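Local coordinates for Alr4995 protein (PDB 6LRG) that probably acts as an arginine dihydrolase, breaking arginine down to ornithine with release of ammonia, and carries a C-terminal region of Rossmann fold, at residues I5-C10 with C264-V269; W63-F68 with K88-E93; V498-G503 with N524-H529; L511-Y516 with C587-I592. One frame throughout, in Å; residues are numbered along the deposited sequence.

Contact 1 (I5-C10 with C264-V269). With ORN (L-ornithine), chain E.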
# COMPACT_ATOMS: atom_id res chain seq x y z
N ILE B 5 27.52 4.10 -58.80
CA ILE B 5 26.80 3.29 -57.82
C ILE B 5 25.54 2.68 -58.40
O ILE B 5 24.80 3.35 -59.12
CB ILE B 5 26.40 4.12 -56.58
CG1 ILE B 5 27.55 5.03 -56.13
CG2 ILE B 5 25.94 3.22 -55.45
CD1 ILE B 5 27.17 5.92 -54.95
N ARG B 6 25.28 1.41 -58.10
CA ARG B 6 24.06 0.74 -58.54
C ARG B 6 23.18 0.39 -57.35
O ARG B 6 23.67 -0.15 -56.35
CB ARG B 6 24.35 -0.55 -59.32
CG ARG B 6 25.44 -0.49 -60.39
CD ARG B 6 25.53 -1.82 -61.15
NE ARG B 6 24.42 -1.99 -62.08
CZ ARG B 6 24.44 -1.58 -63.35
NH1 ARG B 6 25.52 -0.97 -63.85
NH2 ARG B 6 23.38 -1.77 -64.13
N PHE B 7 21.89 0.67 -57.46
CA PHE B 7 20.91 0.23 -56.49
C PHE B 7 19.91 -0.71 -57.12
O PHE B 7 19.54 -0.54 -58.28
CB PHE B 7 20.18 1.41 -55.88
CG PHE B 7 21.01 2.19 -54.92
CD1 PHE B 7 21.82 3.22 -55.37
CD2 PHE B 7 20.99 1.88 -53.57
CE1 PHE B 7 22.60 3.95 -54.48
CE2 PHE B 7 21.77 2.60 -52.67
CZ PHE B 7 22.57 3.63 -53.12
N LEU B 8 19.46 -1.69 -56.36
CA LEU B 8 18.41 -2.59 -56.81
C LEU B 8 17.08 -2.19 -56.19
O LEU B 8 17.00 -2.07 -54.98
CB LEU B 8 18.75 -4.02 -56.45
CG LEU B 8 17.71 -5.05 -56.88
CD1 LEU B 8 17.65 -5.10 -58.41
CD2 LEU B 8 18.06 -6.39 -56.29
N MET B 9 16.06 -1.97 -57.03
CA MET B 9 14.71 -1.68 -56.55
C MET B 9 13.68 -2.57 -57.24
O MET B 9 14.02 -3.33 -58.15
CB MET B 9 14.35 -0.20 -56.78
CG MET B 9 15.19 0.76 -55.98
SD MET B 9 14.71 2.48 -56.20
CE MET B 9 12.99 2.42 -55.70
N CYS B 10 12.42 -2.48 -56.81
CA CYS B 10 11.35 -3.28 -57.40
C CYS B 10 10.06 -2.47 -57.43
O CYS B 10 9.62 -1.98 -56.39
CB CYS B 10 11.17 -4.58 -56.63
SG CYS B 10 9.99 -5.77 -57.33
N CYS B 264 14.56 0.44 -47.11
CA CYS B 264 13.98 -0.88 -47.34
C CYS B 264 13.64 -1.12 -48.79
O CYS B 264 13.64 -2.26 -49.25
CB CYS B 264 12.72 -1.05 -46.50
SG CYS B 264 13.07 -1.28 -44.78
N LEU B 265 13.35 -0.04 -49.49
CA LEU B 265 12.97 -0.12 -50.89
C LEU B 265 14.19 -0.22 -51.82
O LEU B 265 14.04 -0.39 -53.02
CB LEU B 265 12.12 1.10 -51.24
CG LEU B 265 10.74 1.06 -50.59
CD1 LEU B 265 10.06 2.43 -50.63
CD2 LEU B 265 9.88 -0.01 -51.25
N THR B 266 15.40 -0.13 -51.25
CA THR B 266 16.63 -0.14 -52.04
C THR B 266 17.65 -1.15 -51.53
O THR B 266 17.64 -1.52 -50.36
CB THR B 266 17.34 1.24 -52.05
OG1 THR B 266 17.98 1.47 -50.78
CG2 THR B 266 16.37 2.37 -52.36
N LEU B 267 18.54 -1.57 -52.42
CA LEU B 267 19.65 -2.43 -52.04
C LEU B 267 20.87 -2.02 -52.83
O LEU B 267 20.95 -2.25 -54.03
CB LEU B 267 19.31 -3.90 -52.29
CG LEU B 267 20.47 -4.90 -52.11
CD1 LEU B 267 21.00 -4.87 -50.69
CD2 LEU B 267 20.02 -6.30 -52.43
N ARG B 268 21.84 -1.41 -52.15
CA ARG B 268 23.08 -1.04 -52.82
C ARG B 268 23.89 -2.28 -53.18
O ARG B 268 24.36 -2.99 -52.30
CB ARG B 268 23.89 -0.10 -51.94
CG ARG B 268 25.23 0.31 -52.56
CD ARG B 268 25.87 1.45 -51.79
NE ARG B 268 27.21 1.78 -52.27
CZ ARG B 268 27.74 3.00 -52.19
NH1 ARG B 268 27.04 4.01 -51.67
NH2 ARG B 268 28.97 3.21 -52.64
N VAL B 269 24.08 -2.53 -54.47
CA VAL B 269 24.82 -3.70 -54.93
C VAL B 269 26.28 -3.39 -55.34
O VAL B 269 27.04 -4.29 -55.70
CB VAL B 269 24.07 -4.39 -56.09
CG1 VAL B 269 22.68 -4.72 -55.65
CG2 VAL B 269 24.00 -3.47 -57.28
N ORN E . 6.55 -6.47 -44.83
CA ORN E . 7.98 -6.56 -44.80
CB ORN E . 8.60 -5.21 -44.53
CG ORN E . 10.11 -5.32 -44.56
CD ORN E . 10.74 -3.94 -44.53
NE ORN E . 12.09 -4.02 -44.07
C ORN E . 8.36 -7.56 -43.73
O ORN E . 9.37 -8.29 -43.86
OXT ORN E . 7.64 -7.66 -42.71
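The guanidinium of Arg-268 receives Ile-5 over one of its faces, with CG2 3.7 Å above the middle of the plane. The ring of Phe-7 leans obliquely on the start of the same arginine chain, its CE2 3.5 Å from Arg-268 CB, and the ring and guanidinium planes are 73° apart. The small sheet that carries them belongs to the alpha/beta propeller expected of guanidino-group-modifying enzymes: strand 6-9 runs down the middle, flanked by 53-56 and, antiparallel, by the short strand 267-268. Arg-268 suits its place because its methylenes are apolar enough to pack on Phe-7, while NE is hydrogen-bonded to Thr-270 O. With CG anti to the backbone N (chi1 179°) and the chain extended to NE, it runs past the ring to Ile-5. Phe-7 and Arg-268 form a non-hydrogen-bonded pair, their CA atoms 4.4 Å apart. The backbone is joined by a nearly straight bond from Leu-8 N to Leu-267 O (2.8 Å, 164°) and by Val-269 N to Arg-6 O at 3.1 Å; the return bond from Leu-267 N to Leu-8 O is weak. On the other face Leu-8 and Leu-267 present aliphatic carbon to Trp-100 and Phe-101 of helix 93-102. At the end of strand 6-9, Met-9 CG rests against the carbonyl O of Leu-265, close to the bound ornithine. There Cys-264 SG, placed as the nucleophilic cysteine of this family would be, lies 3.0 Å from the ligand's NE.

Contact 2 (W63-F68 with K88-E93). With ORN (L-ornithine), chain E.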
# COMPACT_ATOMS: atom_id res chain seq x y z
N TRP B 63 3.51 -11.68 -54.16
CA TRP B 63 4.62 -11.36 -53.29
C TRP B 63 4.77 -9.86 -53.22
O TRP B 63 5.69 -9.31 -53.80
CB TRP B 63 5.90 -12.02 -53.79
CG TRP B 63 5.70 -13.45 -54.16
CD1 TRP B 63 5.62 -13.97 -55.42
CD2 TRP B 63 5.53 -14.55 -53.26
NE1 TRP B 63 5.42 -15.34 -55.36
CE2 TRP B 63 5.36 -15.71 -54.04
CE3 TRP B 63 5.52 -14.66 -51.86
CZ2 TRP B 63 5.17 -16.97 -53.47
CZ3 TRP B 63 5.33 -15.91 -51.30
CH2 TRP B 63 5.15 -17.05 -52.11
N PRO B 64 3.85 -9.20 -52.51
CA PRO B 64 3.79 -7.74 -52.49
C PRO B 64 5.00 -7.10 -51.82
O PRO B 64 5.30 -5.94 -52.09
CB PRO B 64 2.52 -7.45 -51.69
CG PRO B 64 2.38 -8.63 -50.78
CD PRO B 64 2.89 -9.81 -51.56
N ASP B 65 5.67 -7.85 -50.94
CA ASP B 65 6.81 -7.33 -50.20
C ASP B 65 8.09 -7.42 -51.03
O ASP B 65 9.18 -7.10 -50.55
CB ASP B 65 6.98 -8.09 -48.88
CG ASP B 65 5.98 -7.64 -47.80
OD1 ASP B 65 5.95 -6.43 -47.47
OD2 ASP B 65 5.23 -8.50 -47.28
N LEU B 66 7.97 -7.83 -52.29
CA LEU B 66 9.12 -7.89 -53.18
C LEU B 66 9.72 -6.51 -53.39
O LEU B 66 10.91 -6.37 -53.69
CB LEU B 66 8.72 -8.51 -54.52
CG LEU B 66 9.84 -9.20 -55.29
CD1 LEU B 66 10.33 -10.39 -54.49
CD2 LEU B 66 9.40 -9.61 -56.70
N VAL B 67 8.91 -5.47 -53.19
CA VAL B 67 9.38 -4.09 -53.29
C VAL B 67 10.48 -3.80 -52.28
O VAL B 67 11.26 -2.86 -52.45
CB VAL B 67 8.24 -3.08 -53.08
CG1 VAL B 67 7.32 -3.06 -54.27
CG2 VAL B 67 7.46 -3.41 -51.79
N PHE B 68 10.54 -4.60 -51.22
CA PHE B 68 11.53 -4.37 -50.17
C PHE B 68 12.80 -5.16 -50.45
O PHE B 68 13.07 -6.18 -49.81
CB PHE B 68 10.95 -4.70 -48.79
CG PHE B 68 9.81 -3.79 -48.40
CD1 PHE B 68 10.01 -2.41 -48.34
CD2 PHE B 68 8.56 -4.30 -48.11
CE1 PHE B 68 8.96 -1.56 -48.00
CE2 PHE B 68 7.51 -3.46 -47.76
CZ PHE B 68 7.71 -2.09 -47.70
N LYS B 88 6.85 -17.55 -43.81
CA LYS B 88 6.57 -18.12 -45.13
C LYS B 88 5.87 -17.17 -46.10
O LYS B 88 5.85 -17.44 -47.30
CB LYS B 88 5.76 -19.41 -44.99
CG LYS B 88 6.67 -20.61 -44.88
CD LYS B 88 6.27 -21.68 -43.86
CE LYS B 88 7.40 -22.72 -43.75
NZ LYS B 88 6.92 -24.14 -43.82
N GLU B 89 5.32 -16.07 -45.61
CA GLU B 89 4.68 -15.09 -46.49
C GLU B 89 5.68 -14.45 -47.46
O GLU B 89 5.30 -13.83 -48.45
CB GLU B 89 3.99 -13.98 -45.69
CG GLU B 89 2.70 -14.37 -45.01
CD GLU B 89 2.91 -15.22 -43.79
OE1 GLU B 89 4.05 -15.25 -43.28
OE2 GLU B 89 1.94 -15.88 -43.35
N ARG B 90 6.96 -14.57 -47.13
CA ARG B 90 7.98 -13.91 -47.91
C ARG B 90 8.96 -14.90 -48.52
O ARG B 90 9.73 -14.53 -49.40
CB ARG B 90 8.73 -12.90 -47.04
CG ARG B 90 7.92 -11.64 -46.77
CD ARG B 90 8.81 -10.47 -46.36
NE ARG B 90 9.63 -10.00 -47.47
CZ ARG B 90 10.40 -8.92 -47.41
NH1 ARG B 90 10.44 -8.20 -46.29
NH2 ARG B 90 11.12 -8.54 -48.46
N GLN B 91 8.91 -16.15 -48.08
CA GLN B 91 9.85 -17.16 -48.56
C GLN B 91 9.77 -17.36 -50.06
O GLN B 91 10.77 -17.70 -50.69
CB GLN B 91 9.62 -18.48 -47.83
CG GLN B 91 10.15 -18.45 -46.38
CD GLN B 91 9.85 -19.71 -45.60
OE1 GLN B 91 9.48 -20.74 -46.16
NE2 GLN B 91 10.01 -19.64 -44.28
N GLY B 92 8.61 -17.11 -50.66
CA GLY B 92 8.46 -17.26 -52.09
C GLY B 92 9.21 -16.20 -52.88
O GLY B 92 9.41 -16.33 -54.09
N GLU B 93 9.63 -15.13 -52.20
CA GLU B 93 10.39 -14.08 -52.87
C GLU B 93 11.81 -14.55 -53.16
O GLU B 93 12.49 -14.01 -54.04
CB GLU B 93 10.44 -12.81 -52.03
CG GLU B 93 9.11 -12.19 -51.68
CD GLU B 93 9.28 -11.04 -50.70
OE1 GLU B 93 10.38 -10.44 -50.63
OE2 GLU B 93 8.32 -10.74 -49.96
N ORN E . 6.55 -6.47 -44.83
CA ORN E . 7.98 -6.56 -44.80
CB ORN E . 8.60 -5.21 -44.53
CG ORN E . 10.11 -5.32 -44.56
CD ORN E . 10.74 -3.94 -44.53
NE ORN E . 12.09 -4.02 -44.07
C ORN E . 8.36 -7.56 -43.73
O ORN E . 9.37 -8.29 -43.86
OXT ORN E . 7.64 -7.66 -42.71
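Trp-63 and Gly-92 meet at one end of this contact, Asp-65 and Arg-90 at the other, beside bound ornithine. Gly-92 has no side chain to hold the indole off, and its CA sits tightly over the six-membered ring, 3.5 Å from the centroid, as a CH-pi contact; Glu-89 O approaches the ring edge in its plane. Packing is also close round the buried Glu-93. Leu-66 CD1 comes within 3.5 Å of Glu-93 CB, and the carboxylate is gripped side-on by Arg-90: NE to OE2 is 2.9 Å, and NH2 reaches the syn lone pair of OE1 at 3.0 Å. A bend at chi3 (69°) turns the guanidinium back so that one face lies over Asp-65 CB. A weak bond from Arg-90 NH2 to Phe-68 O adds to the hold. The outer side is looser, for Lys-88 is exposed and the ends of Lys-88 and Glu-89 lead away. With Glu-93 fixing its rotation, Arg-90 offers NH1 to the ornithine O at 2.7 Å. Asp-65 OD1 takes the ornithine N at 2.7 Å, its OD2 held by Tyr-19 OH. Opposite charges thus meet both ends of the amino-acid head group, which would probably select for a free alpha-amino acid.

Contact 3 (V498-G503 with N524-H529)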
# COMPACT_ATOMS: atom_id res chain seq x y z
N VAL B 498 17.11 4.07 -5.54
CA VAL B 498 15.87 4.15 -6.28
C VAL B 498 15.94 5.31 -7.28
O VAL B 498 15.34 5.25 -8.35
CB VAL B 498 14.67 4.29 -5.35
CG1 VAL B 498 13.38 4.25 -6.14
CG2 VAL B 498 14.68 3.17 -4.35
N VAL B 499 16.71 6.34 -6.96
CA VAL B 499 16.96 7.39 -7.94
C VAL B 499 17.52 6.83 -9.26
O VAL B 499 17.07 7.19 -10.35
CB VAL B 499 17.93 8.45 -7.39
CG1 VAL B 499 18.17 9.55 -8.45
CG2 VAL B 499 17.37 9.04 -6.11
N ILE B 500 18.50 5.94 -9.17
CA ILE B 500 19.05 5.33 -10.37
C ILE B 500 18.03 4.42 -11.03
O ILE B 500 17.70 4.61 -12.19
CB ILE B 500 20.31 4.52 -10.06
CG1 ILE B 500 21.28 5.35 -9.23
CG2 ILE B 500 20.96 4.05 -11.34
CD1 ILE B 500 21.51 6.74 -9.80
N HIS B 501 17.53 3.45 -10.28
CA HIS B 501 16.59 2.46 -10.81
C HIS B 501 15.39 3.03 -11.57
O HIS B 501 14.87 2.37 -12.47
CB HIS B 501 16.07 1.58 -9.68
CG HIS B 501 17.14 0.84 -8.95
ND1 HIS B 501 16.96 0.31 -7.70
CD2 HIS B 501 18.42 0.57 -9.29
CE1 HIS B 501 18.07 -0.28 -7.30
NE2 HIS B 501 18.98 -0.13 -8.25
N THR B 502 14.96 4.25 -11.24
CA THR B 502 13.74 4.79 -11.82
C THR B 502 14.02 5.74 -12.95
O THR B 502 13.11 6.36 -13.49
CB THR B 502 12.87 5.54 -10.78
OG1 THR B 502 13.63 6.59 -10.18
CG2 THR B 502 12.39 4.60 -9.69
N GLY B 503 15.29 5.86 -13.31
CA GLY B 503 15.69 6.75 -14.38
C GLY B 503 16.04 8.14 -13.92
O GLY B 503 16.37 9.01 -14.74
N ASN B 524 26.81 3.57 0.14
CA ASN B 524 27.52 2.76 -0.82
C ASN B 524 26.70 2.50 -2.08
O ASN B 524 27.18 2.67 -3.20
CB ASN B 524 27.89 1.44 -0.15
CG ASN B 524 28.97 0.72 -0.89
OD1 ASN B 524 30.13 1.15 -0.90
ND2 ASN B 524 28.61 -0.41 -1.50
N ALA B 525 25.45 2.10 -1.88
CA ALA B 525 24.64 1.54 -2.96
C ALA B 525 24.33 2.53 -4.09
O ALA B 525 24.37 2.15 -5.26
CB ALA B 525 23.35 0.99 -2.38
N ILE B 526 24.03 3.78 -3.75
CA ILE B 526 23.68 4.79 -4.75
C ILE B 526 24.85 5.02 -5.69
O ILE B 526 24.67 5.11 -6.89
CB ILE B 526 23.27 6.14 -4.10
CG1 ILE B 526 23.07 7.21 -5.17
CG2 ILE B 526 24.32 6.64 -3.12
CD1 ILE B 526 21.86 6.98 -6.03
N ALA B 527 26.05 5.05 -5.13
CA ALA B 527 27.26 5.24 -5.91
C ALA B 527 27.54 4.03 -6.78
O ALA B 527 27.88 4.19 -7.95
CB ALA B 527 28.43 5.51 -4.99
N VAL B 528 27.41 2.83 -6.23
CA VAL B 528 27.69 1.65 -7.04
C VAL B 528 26.67 1.54 -8.16
O VAL B 528 27.02 1.26 -9.30
CB VAL B 528 27.69 0.34 -6.23
CG1 VAL B 528 27.88 -0.84 -7.15
CG2 VAL B 528 28.80 0.35 -5.19
N HIS B 529 25.40 1.78 -7.85
CA HIS B 529 24.37 1.65 -8.86
C HIS B 529 24.50 2.71 -9.95
O HIS B 529 24.32 2.42 -11.13
CB HIS B 529 22.98 1.70 -8.22
CG HIS B 529 22.58 0.41 -7.59
ND1 HIS B 529 22.14 -0.66 -8.34
CD2 HIS B 529 22.59 -0.00 -6.30
CE1 HIS B 529 21.87 -1.67 -7.53
NE2 HIS B 529 22.14 -1.30 -6.29
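His-501 points the edge of its imidazole at the face of His-529 in a T-shaped pair, with planes at 88° and centroids 4.6 Å apart. NE2 of His-501 leads, standing 3.1 Å above the plane of the His-529 ring and displaced toward its rim on the ND1 side. His-501 reaches there with CG anti to the carbonyl carbon (chi1 -60°), which swings the imidazole across to the other helix. A flat imidazole suits both positions, giving an edge in one and a face in the other, and His-529 also has a polar rim, its ND1 hydrogen-bonded to Ser-539 OG. Beside the rings the contact turns aliphatic. Ile-500 and Ile-526 cross at about a right angle, Ile-500 CG1 lying 3.6 Å from Ile-526 CD1, while the other branch of Ile-500, CG2, rests 3.7 Å from His-529 O. The beta-branch of Ile-500 thus lets it meet both Ile-526 and the His-529 carbonyl. Behind them the short helix ends in a Schellman motif with Gly-503 at positive phi, and Val-498 O accepts from Thr-502 N and Thr-502 OG1 on opposite faces of its plane. In the Rossmann fold, helix 498-501 follows strand 491-495 and helix 524-536 follows the adjacent parallel strand 519-523. Val-499 packs on Leu-684 of helix 680-692, and on the second helix Val-528 meets His-557 and Ile-561 of helix 554-567.

Contact 4 (L511-Y516 with C587-I592)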
# COMPACT_ATOMS: atom_id res chain seq x y z
N LEU B 511 21.14 18.32 -12.63
CA LEU B 511 21.05 19.27 -11.52
C LEU B 511 22.41 19.62 -10.92
O LEU B 511 22.68 20.78 -10.60
CB LEU B 511 20.14 18.73 -10.43
CG LEU B 511 18.64 18.71 -10.73
CD1 LEU B 511 17.90 17.80 -9.77
CD2 LEU B 511 18.08 20.11 -10.68
N ILE B 512 23.28 18.62 -10.78
CA ILE B 512 24.61 18.85 -10.23
C ILE B 512 25.48 19.62 -11.21
O ILE B 512 26.21 20.53 -10.83
CB ILE B 512 25.32 17.53 -9.87
CG1 ILE B 512 24.52 16.76 -8.81
CG2 ILE B 512 26.74 17.79 -9.39
CD1 ILE B 512 24.95 15.32 -8.64
N ARG B 513 25.39 19.24 -12.49
CA ARG B 513 26.21 19.83 -13.55
C ARG B 513 25.94 21.33 -13.75
O ARG B 513 26.85 22.09 -14.06
CB ARG B 513 25.96 19.08 -14.85
CG ARG B 513 27.00 19.32 -15.91
CD ARG B 513 26.88 18.28 -17.01
NE ARG B 513 25.52 18.21 -17.54
CZ ARG B 513 24.75 17.13 -17.49
NH1 ARG B 513 25.20 16.01 -16.93
NH2 ARG B 513 23.53 17.16 -18.01
N GLU B 514 24.69 21.73 -13.54
CA GLU B 514 24.27 23.12 -13.72
C GLU B 514 24.01 23.91 -12.42
O GLU B 514 23.20 24.85 -12.41
CB GLU B 514 23.04 23.13 -14.62
CG GLU B 514 23.36 22.65 -16.02
CD GLU B 514 22.13 22.35 -16.84
OE1 GLU B 514 21.02 22.43 -16.28
OE2 GLU B 514 22.28 22.01 -18.03
N GLY B 515 24.70 23.53 -11.34
CA GLY B 515 24.88 24.38 -10.17
C GLY B 515 23.85 24.33 -9.05
O GLY B 515 23.86 25.18 -8.16
N TYR B 516 22.96 23.35 -9.08
CA TYR B 516 21.89 23.29 -8.10
C TYR B 516 22.23 22.51 -6.83
O TYR B 516 21.44 22.51 -5.90
CB TYR B 516 20.65 22.68 -8.73
CG TYR B 516 20.00 23.54 -9.78
CD1 TYR B 516 19.18 24.61 -9.42
CD2 TYR B 516 20.17 23.27 -11.13
CE1 TYR B 516 18.56 25.39 -10.37
CE2 TYR B 516 19.56 24.05 -12.09
CZ TYR B 516 18.76 25.11 -11.71
OH TYR B 516 18.14 25.88 -12.67
N CYS B 587 29.84 14.91 -9.77
CA CYS B 587 30.33 15.40 -8.48
C CYS B 587 31.82 15.66 -8.56
O CYS B 587 32.30 16.72 -8.15
CB CYS B 587 30.02 14.43 -7.34
SG CYS B 587 28.31 14.55 -6.73
N VAL B 588 32.56 14.69 -9.08
CA VAL B 588 33.99 14.84 -9.22
C VAL B 588 34.38 15.96 -10.20
O VAL B 588 35.28 16.73 -9.90
CB VAL B 588 34.65 13.52 -9.65
CG1 VAL B 588 36.13 13.73 -9.91
CG2 VAL B 588 34.44 12.44 -8.58
N ARG B 589 33.67 16.07 -11.32
CA ARG B 589 34.02 17.06 -12.37
C ARG B 589 33.79 18.50 -11.92
O ARG B 589 34.56 19.40 -12.25
CB ARG B 589 33.22 16.80 -13.66
CG ARG B 589 32.85 18.07 -14.45
CD ARG B 589 32.00 17.79 -15.72
NE ARG B 589 31.18 18.95 -16.06
CZ ARG B 589 30.42 19.06 -17.15
NH1 ARG B 589 30.37 18.07 -18.05
NH2 ARG B 589 29.71 20.17 -17.35
N ASN B 590 32.72 18.73 -11.16
CA ASN B 590 32.43 20.06 -10.65
C ASN B 590 32.89 20.24 -9.21
O ASN B 590 32.50 21.20 -8.55
CB ASN B 590 30.95 20.34 -10.77
CG ASN B 590 30.46 20.26 -12.19
OD1 ASN B 590 29.93 19.24 -12.62
ND2 ASN B 590 30.66 21.34 -12.95
N GLN B 591 33.69 19.30 -8.73
CA GLN B 591 34.20 19.32 -7.36
C GLN B 591 33.13 19.47 -6.27
O GLN B 591 33.34 20.19 -5.30
CB GLN B 591 35.23 20.43 -7.23
CG GLN B 591 36.28 20.39 -8.32
CD GLN B 591 37.02 21.70 -8.43
OE1 GLN B 591 38.02 21.89 -7.74
NE2 GLN B 591 36.52 22.62 -9.27
N ILE B 592 31.99 18.80 -6.43
CA ILE B 592 30.95 18.78 -5.40
C ILE B 592 31.26 17.71 -4.37
O ILE B 592 31.36 16.53 -4.72
CB ILE B 592 29.55 18.50 -5.99
CG1 ILE B 592 29.26 19.44 -7.17
CG2 ILE B 592 28.50 18.66 -4.92
CD1 ILE B 592 29.33 20.90 -6.79
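Two arginines pack against each other here: the guanidinium of Arg-589 lays one face on the aliphatic part of Arg-513, with Arg-589 NH2 3.2 Å from Arg-513 CG and 3.4 Å from Arg-513 CD. The two guanidinium planes are 53° apart, and Arg-513 NE stays 4.6 Å from Arg-589 NH2. Glu-586 probably eases the like charges, since it makes a salt bridge with Arg-513 NH1 and a long, weak ion pair with Arg-589 NE. Arg-513 bends at chi3 (53°), turning its charged end aside and leaving methylenes under its neighbour. Both segments finish helices of the Rossmann fold: helix 504-513 leads into strand 519-523, and helix 583-589 into strand 594-597, which lies next to it at the edge of the parallel sheet. Each helix closes with a Schellman motif, one with Gly-515 as the C-prime residue, the other with Gln-591. Ile-592 N bonds back to Cys-587 O at 2.7 Å, so the chain curls round and brings Ile-592 toward the first helix. Ile-512 and Cys-587 are buried, apolar partners. Ile-512 divides its branches, CG2 lying 3.7 Å from Ile-592 CG1 and CD1 3.9 Å from Cys-587 SG.

In the fold
From the N terminus, residues 5-10 enter a three-stranded mixed sheet and wait for 264-269, so contact 1 closes a loop of some 250 residues. Contact 2 is nested inside that loop and joins two much nearer pieces, the loop after strand 53-56 and helix 88-91; contacts 1 and 2 touch one another and share the ornithine. Both close before contact 3 opens. Contact 3 closes a loop of 20 residues and contact 4 one of 70; the two cross, their segments alternating along the chain, with centres about 17 Å apart, and tie together helices flanking one parallel sheet. Contacts 2 and 3 lie on opposite sides of the chain's centre, their centres about 47 Å apart.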